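Local coordinates for Sn-glycerol-3-phosphate ABC transporter substrate-binding protein UspB (Mycobacterium tuberculosis, PDB 4MFI) that probably serves as the substrate-binding subunit of an ABC importer, with specificity for glycerophosphocholine, at residues 78-83 with 98-104; 120-126 with 320-325; 163-169 with 186-191. One frame throughout, in Å; residues are numbered along the deposited sequence.

Interaction 1 (78-83 with 98-104); sequences YDEVAQ and VLLDDRW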
loop_
_atom_site.group_PDB
_atom_site.type_symbol
_atom_site.label_atom_id
_atom_site.label_comp_id
_atom_site.label_asym_id
_atom_site.label_seq_id
_atom_site.Cartn_x
_atom_site.Cartn_y
_atom_site.Cartn_z
ATOM N N TYR A 78 -9.299 0.467 8.417
ATOM C CA TYR A 78 -8.116 0.208 9.226
ATOM C C TYR A 78 -8.019 1.143 10.423
ATOM O O TYR A 78 -7.527 0.744 11.478
ATOM C CB TYR A 78 -6.848 0.313 8.378
ATOM C CG TYR A 78 -6.780 -0.674 7.236
ATOM C CD1 TYR A 78 -7.212 -1.990 7.390
ATOM C CD2 TYR A 78 -6.277 -0.292 5.998
ATOM C CE1 TYR A 78 -7.140 -2.893 6.344
ATOM C CE2 TYR A 78 -6.203 -1.184 4.949
ATOM C CZ TYR A 78 -6.633 -2.486 5.125
ATOM O OH TYR A 78 -6.561 -3.381 4.078
ATOM N N ASP A 79 -8.467 2.387 10.257
ATOM C CA ASP A 79 -8.430 3.350 11.350
ATOM C C ASP A 79 -9.304 2.884 12.508
ATOM O O ASP A 79 -8.918 2.993 13.673
ATOM C CB ASP A 79 -8.889 4.733 10.880
ATOM C CG ASP A 79 -7.841 5.459 10.046
ATOM O OD1 ASP A 79 -6.635 5.307 10.318
ATOM O OD2 ASP A 79 -8.233 6.216 9.130
ATOM N N GLU A 80 -10.479 2.347 12.187
ATOM C CA GLU A 80 -11.396 1.878 13.219
ATOM C C GLU A 80 -10.857 0.643 13.936
ATOM O O GLU A 80 -11.007 0.516 15.155
ATOM C CB GLU A 80 -12.789 1.618 12.641
ATOM C CG GLU A 80 -13.507 2.886 12.211
ATOM C CD GLU A 80 -14.974 2.658 11.922
ATOM O OE1 GLU A 80 -15.439 1.495 12.036
ATOM O OE2 GLU A 80 -15.662 3.647 11.582
ATOM N N VAL A 81 -10.224 -0.262 13.194
ATOM C CA VAL A 81 -9.617 -1.430 13.830
ATOM C C VAL A 81 -8.553 -0.978 14.821
ATOM O O VAL A 81 -8.469 -1.499 15.934
ATOM C CB VAL A 81 -9.002 -2.392 12.802
ATOM C CG1 VAL A 81 -8.293 -3.544 13.502
ATOM C CG2 VAL A 81 -10.082 -2.924 11.873
ATOM N N ALA A 82 -7.751 0.004 14.418
ATOM C CA ALA A 82 -6.690 0.503 15.276
ATOM C C ALA A 82 -7.239 1.078 16.586
ATOM O O ALA A 82 -6.674 0.825 17.655
ATOM C CB ALA A 82 -5.848 1.529 14.540
ATOM N N GLN A 83 -8.324 1.855 16.518
ATOM C CA GLN A 83 -8.909 2.412 17.741
ATOM C C GLN A 83 -9.500 1.330 18.638
ATOM O O GLN A 83 -9.390 1.400 19.864
ATOM C CB GLN A 83 -9.957 3.481 17.436
ATOM C CG GLN A 83 -9.408 4.699 16.698
ATOM C CD GLN A 83 -8.233 5.369 17.403
ATOM O OE1 GLN A 83 -8.038 5.220 18.609
ATOM N NE2 GLN A 83 -7.450 6.125 16.646
ATOM N N VAL A 98 -4.583 -9.381 14.688
ATOM C CA VAL A 98 -5.177 -8.083 14.378
ATOM C C VAL A 98 -4.640 -7.507 13.070
ATOM O O VAL A 98 -3.439 -7.574 12.784
ATOM C CB VAL A 98 -5.014 -7.070 15.555
ATOM C CG1 VAL A 98 -3.536 -6.800 15.853
ATOM C CG2 VAL A 98 -5.763 -5.778 15.272
ATOM N N LEU A 99 -5.547 -6.956 12.267
ATOM C CA LEU A 99 -5.203 -6.367 10.978
ATOM C C LEU A 99 -4.771 -4.904 11.147
ATOM O O LEU A 99 -5.578 -4.046 11.520
ATOM C CB LEU A 99 -6.411 -6.455 10.048
ATOM C CG LEU A 99 -6.232 -5.989 8.603
ATOM C CD1 LEU A 99 -5.196 -6.861 7.902
ATOM C CD2 LEU A 99 -7.554 -6.041 7.857
ATOM N N LEU A 100 -3.497 -4.624 10.877
ATOM C CA LEU A 100 -2.937 -3.281 11.062
ATOM C C LEU A 100 -2.365 -2.755 9.751
ATOM O O LEU A 100 -1.642 -3.479 9.051
ATOM C CB LEU A 100 -1.845 -3.307 12.134
ATOM C CG LEU A 100 -2.307 -3.712 13.535
ATOM C CD1 LEU A 100 -1.122 -3.789 14.492
ATOM C CD2 LEU A 100 -3.349 -2.725 14.056
ATOM N N ASP A 101 -2.677 -1.503 9.414
ATOM C CA ASP A 101 -2.223 -0.968 8.127
ATOM C C ASP A 101 -0.769 -0.501 8.134
ATOM O O ASP A 101 -0.051 -0.651 9.135
ATOM C CB ASP A 101 -3.190 0.073 7.515
ATOM C CG ASP A 101 -3.086 1.467 8.132
ATOM O OD1 ASP A 101 -2.177 1.759 8.930
ATOM O OD2 ASP A 101 -3.926 2.315 7.773
ATOM N N ASP A 102 -0.353 0.066 7.009
ATOM C CA ASP A 102 1.033 0.478 6.799
ATOM C C ASP A 102 1.539 1.566 7.746
ATOM O O ASP A 102 2.747 1.741 7.879
ATOM C CB ASP A 102 1.274 0.872 5.327
ATOM C CG ASP A 102 0.366 1.997 4.829
ATOM O OD1 ASP A 102 -0.681 2.281 5.443
ATOM O OD2 ASP A 102 0.696 2.588 3.774
ATOM N N ARG A 103 0.624 2.277 8.405
ATOM C CA ARG A 103 0.986 3.353 9.325
ATOM C C ARG A 103 0.780 2.919 10.767
ATOM O O ARG A 103 1.568 3.244 11.652
ATOM C CB ARG A 103 0.138 4.598 9.048
ATOM C CG ARG A 103 0.200 5.084 7.607
ATOM C CD ARG A 103 -1.030 5.901 7.237
ATOM N NE ARG A 103 -2.256 5.187 7.597
ATOM C CZ ARG A 103 -3.383 5.766 8.002
ATOM N NH1 ARG A 103 -3.471 7.095 8.081
ATOM N NH2 ARG A 103 -4.427 5.012 8.332
ATOM N N TRP A 104 -0.287 2.174 11.009
ATOM C CA TRP A 104 -0.629 1.819 12.377
ATOM C C TRP A 104 0.265 0.739 12.982
ATOM O O TRP A 104 0.462 0.725 14.196
ATOM C CB TRP A 104 -2.091 1.397 12.472
ATOM C CG TRP A 104 -3.070 2.540 12.495
ATOM C CD1 TRP A 104 -3.924 2.920 11.492
ATOM C CD2 TRP A 104 -3.303 3.446 13.580
ATOM N NE1 TRP A 104 -4.673 4.005 11.892
ATOM C CE2 TRP A 104 -4.316 4.343 13.170
ATOM C CE3 TRP A 104 -2.761 3.582 14.861
ATOM C CZ2 TRP A 104 -4.791 5.358 13.996
ATOM C CZ3 TRP A 104 -3.236 4.589 15.682
ATOM C CH2 TRP A 104 -4.239 5.469 15.244
HETATM O O HOH W 1 -5.315 -1.088 11.141
HETATM O O HOH W 2 -6.297 7.876 8.279
#
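Asp79 CG lies beside its backbone N, opposite the carbonyl carbon (chi1 -75°), which turns the carboxylate to Trp104 and Arg103, while Trp104, whose CG likewise lies anti to its own carbonyl carbon, lays its indole against Ala82 of the helix. The two segments are consecutive elements of the alpha/beta fold of periplasmic-type solute-binding proteins: helix 78-88 runs across strand 97-101, a member of the mixed sheet, and the chain then turns into helix 104-110. Trp104 NE1 gives Asp79 OD1 a 2.8 Å hydrogen bond that is practically straight (179°) and lies in the indole plane, using the anti lone pair of the oxygen. Arg103 NH2 reaches Asp79 OD1 at 3.0 Å, from the syn side and well out of the carboxylate plane, as a salt bridge. Arg103 NH2 also bonds Asp101 OD2 at 2.8 Å, here in the guanidinium plane and on the syn lone pair, so one NH2 joins two carboxylates and probably offsets their mutual repulsion. Asp101 OD1 meanwhile caps the following turn by accepting from the backbone N of Arg103 and of Trp104. Arg103 NH1 forms a further salt bridge with Asp392 and donates to a water that also bonds Asp79 OD2.

Apolar contacts lie alongside this network. The Tyr78 ring receives Leu99 CD2 at its edge, 3.5 Å from Tyr78 CE1, and Tyr78 CD2 lies against Asp101 CB. Val81 CG1 slides past Val98 CG2 and rests on Leu99 O. One water links helix and strand, donating to Tyr78 O and Leu99 O and accepting from Asp101 N. Ala82 CB lies over one face of the Trp104 indole, 3.4 Å from the centroid of its five-membered ring, a CH-pi contact 15° off the ring normal.

Interaction 2 (120-126 with 320-325); sequences LFGQVGV and KVNALK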
loop_
_atom_site.group_PDB
_atom_site.type_symbol
_atom_site.label_atom_id
_atom_site.label_comp_id
_atom_site.label_asym_id
_atom_site.label_seq_id
_atom_site.Cartn_x
_atom_site.Cartn_y
_atom_site.Cartn_z
ATOM N N LEU A 120 9.291 -16.942 16.536
ATOM C CA LEU A 120 8.123 -17.761 16.214
ATOM C C LEU A 120 8.127 -18.268 14.767
ATOM O O LEU A 120 7.752 -19.417 14.519
ATOM C CB LEU A 120 6.820 -17.019 16.537
ATOM C CG LEU A 120 6.447 -16.881 18.013
ATOM C CD1 LEU A 120 5.384 -15.807 18.217
ATOM C CD2 LEU A 120 5.950 -18.207 18.550
ATOM N N PHE A 121 8.545 -17.422 13.821
ATOM C CA PHE A 121 8.705 -17.849 12.428
ATOM C C PHE A 121 9.541 -19.128 12.368
ATOM O O PHE A 121 9.184 -20.095 11.691
ATOM C CB PHE A 121 9.438 -16.780 11.601
ATOM C CG PHE A 121 8.599 -15.585 11.206
ATOM C CD1 PHE A 121 7.211 -15.619 11.234
ATOM C CD2 PHE A 121 9.225 -14.425 10.763
ATOM C CE1 PHE A 121 6.464 -14.509 10.843
ATOM C CE2 PHE A 121 8.490 -13.319 10.365
ATOM C CZ PHE A 121 7.108 -13.359 10.409
ATOM N N GLY A 122 10.665 -19.123 13.076
ATOM C CA GLY A 122 11.595 -20.233 13.029
ATOM C C GLY A 122 11.112 -21.443 13.803
ATOM O O GLY A 122 11.484 -22.567 13.491
ATOM N N GLN A 123 10.285 -21.211 14.818
ATOM C CA GLN A 123 9.760 -22.291 15.647
ATOM C C GLN A 123 8.668 -23.053 14.901
ATOM O O GLN A 123 8.623 -24.289 14.922
ATOM C CB GLN A 123 9.210 -21.719 16.960
ATOM C CG GLN A 123 8.498 -22.728 17.851
ATOM C CD GLN A 123 7.968 -22.100 19.132
ATOM O OE1 GLN A 123 8.427 -21.037 19.555
ATOM N NE2 GLN A 123 6.995 -22.758 19.753
ATOM N N VAL A 124 7.804 -22.301 14.227
ATOM C CA VAL A 124 6.654 -22.847 13.515
ATOM C C VAL A 124 7.066 -23.302 12.107
ATOM O O VAL A 124 6.375 -24.101 11.468
ATOM C CB VAL A 124 5.499 -21.795 13.497
ATOM C CG1 VAL A 124 4.338 -22.224 12.608
ATOM C CG2 VAL A 124 4.999 -21.548 14.920
ATOM N N GLY A 125 8.208 -22.813 11.631
ATOM C CA GLY A 125 8.706 -23.194 10.318
ATOM C C GLY A 125 8.057 -22.431 9.174
ATOM O O GLY A 125 7.763 -23.004 8.119
ATOM N N VAL A 126 7.817 -21.139 9.376
ATOM C CA VAL A 126 7.258 -20.306 8.320
ATOM C C VAL A 126 8.298 -20.105 7.218
ATOM O O VAL A 126 9.453 -19.762 7.495
ATOM C CB VAL A 126 6.805 -18.942 8.878
ATOM C CG1 VAL A 126 6.252 -18.061 7.761
ATOM C CG2 VAL A 126 5.765 -19.142 9.979
ATOM N N LYS A 320 0.207 -17.233 21.359
ATOM C CA LYS A 320 1.013 -16.626 20.295
ATOM C C LYS A 320 1.349 -17.639 19.204
ATOM O O LYS A 320 1.273 -17.330 18.009
ATOM C CB LYS A 320 2.301 -16.008 20.848
ATOM C CG LYS A 320 2.075 -14.764 21.670
ATOM C CD LYS A 320 3.386 -14.146 22.111
ATOM C CE LYS A 320 3.117 -12.960 23.012
ATOM N NZ LYS A 320 4.363 -12.374 23.566
ATOM N N VAL A 321 1.730 -18.845 19.616
ATOM C CA VAL A 321 2.020 -19.906 18.666
ATOM C C VAL A 321 0.789 -20.194 17.807
ATOM O O VAL A 321 0.893 -20.279 16.585
ATOM C CB VAL A 321 2.497 -21.176 19.386
ATOM C CG1 VAL A 321 2.566 -22.353 18.424
ATOM C CG2 VAL A 321 3.857 -20.923 20.013
ATOM N N ASN A 322 -0.376 -20.326 18.435
ATOM C CA ASN A 322 -1.592 -20.614 17.672
ATOM C C ASN A 322 -1.962 -19.482 16.723
ATOM O O ASN A 322 -2.408 -19.718 15.596
ATOM C CB ASN A 322 -2.762 -20.935 18.603
ATOM C CG ASN A 322 -2.565 -22.234 19.350
ATOM O OD1 ASN A 322 -1.841 -23.120 18.893
ATOM N ND2 ASN A 322 -3.212 -22.359 20.505
ATOM N N ALA A 323 -1.768 -18.253 17.184
ATOM C CA ALA A 323 -2.029 -17.084 16.357
ATOM C C ALA A 323 -1.145 -17.089 15.107
ATOM O O ALA A 323 -1.619 -16.799 14.000
ATOM C CB ALA A 323 -1.830 -15.812 17.166
ATOM N N LEU A 324 0.131 -17.436 15.271
ATOM C CA LEU A 324 1.028 -17.487 14.120
ATOM C C LEU A 324 0.688 -18.638 13.174
ATOM O O LEU A 324 0.793 -18.489 11.955
ATOM C CB LEU A 324 2.503 -17.551 14.537
ATOM C CG LEU A 324 3.443 -17.556 13.323
ATOM C CD1 LEU A 324 3.299 -16.259 12.519
ATOM C CD2 LEU A 324 4.884 -17.792 13.700
ATOM N N LYS A 325 0.282 -19.781 13.725
ATOM C CA LYS A 325 -0.179 -20.880 12.875
ATOM C C LYS A 325 -1.309 -20.405 11.964
ATOM O O LYS A 325 -1.343 -20.730 10.768
ATOM C CB LYS A 325 -0.656 -22.061 13.720
ATOM C CG LYS A 325 0.464 -22.820 14.406
ATOM C CD LYS A 325 -0.100 -23.860 15.369
ATOM C CE LYS A 325 0.999 -24.680 16.015
ATOM N NZ LYS A 325 0.457 -25.599 17.055
#
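Leu324 CD2 presses against the last turn of helix 118-124, 3.5 Å from Leu120 CB and 3.4 Å from Leu120 O. This is the tight part of a helix-helix contact between segments far apart in the chain, whose local axes cross at -76° and approach to 10.4 Å. The leucine arrives there because its CG is trans to the backbone N (chi1 -178°), which carries the branched end across toward the other helix. Its two methyls then divide the work. CD2 fits among Leu120, Val124 and Val126, the valines each offering CG2 at about van der Waals distance. Leu324 CD1 instead meets the rim of the Phe121 ring, near its plane and 4.0 Å from Phe121 CE1. Phe121 in turn leans on His145 and Val148 of strand 144-160, so the pocket round Leu324 continues into the main sheet.

Toward Val321 the partners change. Leu120 CD2 lies 3.7 Å from Val321 CG2, and the same valine methyl is met by Gln123 NE2, whose extended chain crosses the valine at about a right angle. Here the contact thins toward solvent: Gln123 is exposed, Val124 CG2 is 4.3 Å from Val321 CG1, and Val124 CG1 comes no nearer than 4.3 Å to Lys325 CG. Lys320 behaves similarly, laying its CB near Leu120 CD1 while its ammonium group travels off to Ala313 O. Gly125 is the first residue to leave helical angles, with positive phi, and Val126 after it adds CG2 to the apolar side.

No hydrogen bond or salt bridge spans the two segments. Their association here therefore rests on the shape fit and burial of aliphatic and aromatic carbon, with the lysines contributing methylene groups and not their charge.

Interaction 3 (163-169 with 186-191); sequences AWQQAGL and ELQRVV
Helix 161-166 ends where it meets the last turns of helix 177-191, the backbones coming closest at Ala167 and Leu187, whose CA atoms are 5.6 Å apart. Gly168, with positive phi, closes the first helix in a Schellman motif: Leu169 N bonds back to Trp164 O, and Gly168 N to Gln165 O. This turn brings Leu169 round beside Trp164.

Leu187 packs against Trp164, Ala167 and Leu169. Its CD2 lies 3.6 Å from Trp164 CE3 and 3.8 Å from both Ala167 CB and Leu169 CD1, while Leu169 CD1 covers one face of the indole. Val190 packs alongside, placing CG2 3.6 Å from Ala163 O. At the outer rim Arg189 grips Glu186 side-on through NE and NH2, and the pair reaches the helix end through water: one water joins Gln166 O to Glu186 OE2, another joins it to Arg189 NH2. The indole NE1 is satisfied by Arg172 O.

What results is a Schellman-capped C-terminus, that of helix 161-166, packed on the last turns of helix 177-191 at the periphery of an alpha/beta solute-binding fold.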
loop_
_atom_site.group_PDB
_atom_site.type_symbol
_atom_site.label_atom_id
_atom_site.label_comp_id
_atom_site.label_asym_id
_atom_site.label_seq_id
_atom_site.Cartn_x
_atom_site.Cartn_y
_atom_site.Cartn_z
ATOM N N ALA A 163 -6.861 7.452 -26.251
ATOM C CA ALA A 163 -6.096 8.688 -26.125
ATOM C C ALA A 163 -4.654 8.459 -26.570
ATOM O O ALA A 163 -4.083 9.276 -27.294
ATOM C CB ALA A 163 -6.144 9.214 -24.683
ATOM N N TRP A 164 -4.063 7.345 -26.131
ATOM C CA TRP A 164 -2.697 6.987 -26.513
ATOM C C TRP A 164 -2.570 6.913 -28.032
ATOM O O TRP A 164 -1.612 7.433 -28.610
ATOM C CB TRP A 164 -2.319 5.639 -25.884
ATOM C CG TRP A 164 -1.325 5.712 -24.744
ATOM C CD1 TRP A 164 -0.131 5.052 -24.669
ATOM C CD2 TRP A 164 -1.433 6.485 -23.528
ATOM N NE1 TRP A 164 0.512 5.364 -23.491
ATOM C CE2 TRP A 164 -0.267 6.232 -22.770
ATOM C CE3 TRP A 164 -2.400 7.354 -23.005
ATOM C CZ2 TRP A 164 -0.035 6.831 -21.526
ATOM C CZ3 TRP A 164 -2.172 7.943 -21.766
ATOM C CH2 TRP A 164 -0.997 7.685 -21.044
ATOM N N GLN A 165 -3.544 6.274 -28.675
ATOM C CA GLN A 165 -3.524 6.112 -30.126
ATOM C C GLN A 165 -3.634 7.453 -30.843
ATOM O O GLN A 165 -2.898 7.713 -31.801
ATOM C CB GLN A 165 -4.651 5.185 -30.571
ATOM C CG GLN A 165 -4.432 3.733 -30.205
ATOM C CD GLN A 165 -5.605 2.860 -30.604
ATOM O OE1 GLN A 165 -6.410 3.231 -31.467
ATOM N NE2 GLN A 165 -5.715 1.694 -29.977
ATOM N N GLN A 166 -4.537 8.310 -30.369
ATOM C CA GLN A 166 -4.729 9.615 -30.999
ATOM C C GLN A 166 -3.493 10.493 -30.839
ATOM O O GLN A 166 -3.171 11.304 -31.718
ATOM C CB GLN A 166 -5.970 10.325 -30.446
ATOM C CG GLN A 166 -7.280 9.738 -30.951
ATOM C CD GLN A 166 -7.387 9.772 -32.471
ATOM O OE1 GLN A 166 -6.911 10.708 -33.120
ATOM N NE2 GLN A 166 -8.009 8.745 -33.046
ATOM N N ALA A 167 -2.798 10.322 -29.716
ATOM C CA ALA A 167 -1.586 11.079 -29.439
ATOM C C ALA A 167 -0.344 10.488 -30.125
ATOM O O ALA A 167 0.758 11.039 -30.007
ATOM C CB ALA A 167 -1.371 11.191 -27.936
ATOM N N GLY A 168 -0.511 9.366 -30.829
ATOM C CA GLY A 168 0.598 8.743 -31.541
ATOM C C GLY A 168 1.634 8.074 -30.648
ATOM O O GLY A 168 2.799 7.923 -31.021
ATOM N N LEU A 169 1.204 7.650 -29.470
ATOM C CA LEU A 169 2.100 7.036 -28.503
ATOM C C LEU A 169 2.211 5.532 -28.721
ATOM O O LEU A 169 1.277 4.902 -29.228
ATOM C CB LEU A 169 1.597 7.324 -27.088
ATOM C CG LEU A 169 1.394 8.799 -26.746
ATOM C CD1 LEU A 169 0.896 8.938 -25.313
ATOM C CD2 LEU A 169 2.682 9.603 -26.965
ATOM N N GLU A 186 0.647 16.599 -25.621
ATOM C CA GLU A 186 -0.050 15.984 -26.747
ATOM C C GLU A 186 -1.289 15.234 -26.289
ATOM O O GLU A 186 -2.339 15.302 -26.929
ATOM C CB GLU A 186 0.872 15.065 -27.550
ATOM C CG GLU A 186 0.192 14.384 -28.740
ATOM C CD GLU A 186 -0.159 15.319 -29.896
ATOM O OE1 GLU A 186 -0.010 16.557 -29.781
ATOM O OE2 GLU A 186 -0.587 14.789 -30.942
ATOM N N LEU A 187 -1.181 14.519 -25.174
ATOM C CA LEU A 187 -2.359 13.868 -24.607
ATOM C C LEU A 187 -3.425 14.895 -24.236
ATOM O O LEU A 187 -4.616 14.655 -24.427
ATOM C CB LEU A 187 -1.976 13.016 -23.398
ATOM C CG LEU A 187 -1.304 11.682 -23.735
ATOM C CD1 LEU A 187 -0.612 11.132 -22.499
ATOM C CD2 LEU A 187 -2.338 10.692 -24.280
ATOM N N GLN A 188 -3.010 16.052 -23.729
ATOM C CA GLN A 188 -3.977 17.104 -23.414
ATOM C C GLN A 188 -4.714 17.598 -24.666
ATOM O O GLN A 188 -5.924 17.838 -24.630
ATOM C CB GLN A 188 -3.295 18.276 -22.702
ATOM C CG GLN A 188 -4.256 19.372 -22.262
ATOM C CD GLN A 188 -5.289 18.882 -21.265
ATOM O OE1 GLN A 188 -4.944 18.294 -20.237
ATOM N NE2 GLN A 188 -6.564 19.114 -21.565
ATOM N N ARG A 189 -3.990 17.751 -25.771
ATOM C CA ARG A 189 -4.620 18.146 -27.026
ATOM C C ARG A 189 -5.678 17.129 -27.431
ATOM O O ARG A 189 -6.776 17.502 -27.873
ATOM C CB ARG A 189 -3.572 18.265 -28.133
ATOM C CG ARG A 189 -4.145 18.737 -29.459
ATOM C CD ARG A 189 -3.087 18.773 -30.550
ATOM N NE ARG A 189 -2.663 17.435 -30.952
ATOM C CZ ARG A 189 -3.352 16.655 -31.778
ATOM N NH1 ARG A 189 -4.505 17.077 -32.286
ATOM N NH2 ARG A 189 -2.891 15.451 -32.090
ATOM N N VAL A 190 -5.361 15.842 -27.301
ATOM C CA VAL A 190 -6.285 14.844 -27.833
ATOM C C VAL A 190 -7.480 14.566 -26.928
ATOM O O VAL A 190 -8.480 14.035 -27.403
ATOM C CB VAL A 190 -5.601 13.519 -28.270
ATOM C CG1 VAL A 190 -4.474 13.786 -29.263
ATOM C CG2 VAL A 190 -5.112 12.741 -27.080
ATOM N N VAL A 191 -7.411 14.911 -25.639
ATOM C CA VAL A 191 -8.600 14.733 -24.795
ATOM C C VAL A 191 -9.572 15.919 -24.883
ATOM O O VAL A 191 -10.776 15.763 -24.671
ATOM C CB VAL A 191 -8.284 14.398 -23.303
ATOM C CG1 VAL A 191 -7.540 13.072 -23.188
ATOM C CG2 VAL A 191 -7.537 15.548 -22.609
HETATM O O HOH W 3 -4.837 13.260 -33.085
HETATM O O HOH W 4 -1.015 12.593 -32.704
#

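All three contacts belong to the same solute-binding fold, but they hold different elements. Interaction 1 joins a helix to a strand of the main sheet; its centre lies nearest the chain's centre, about 13 Å away, and half of its touching residues are buried. Interactions 2 and 3 are helix-helix contacts centred about 25 and 30 Å out, on opposite sides, with exposed residues such as Gln123 and Gln166. Interaction 1 combines apolar packing with direct charged and hydrogen-bonded links; interaction 2 has no polar link across it; interaction 3 is apolar at its centre, with its ion pair inside one helix and waters bridging at the edge. Interaction 2 encloses interaction 3 in sequence.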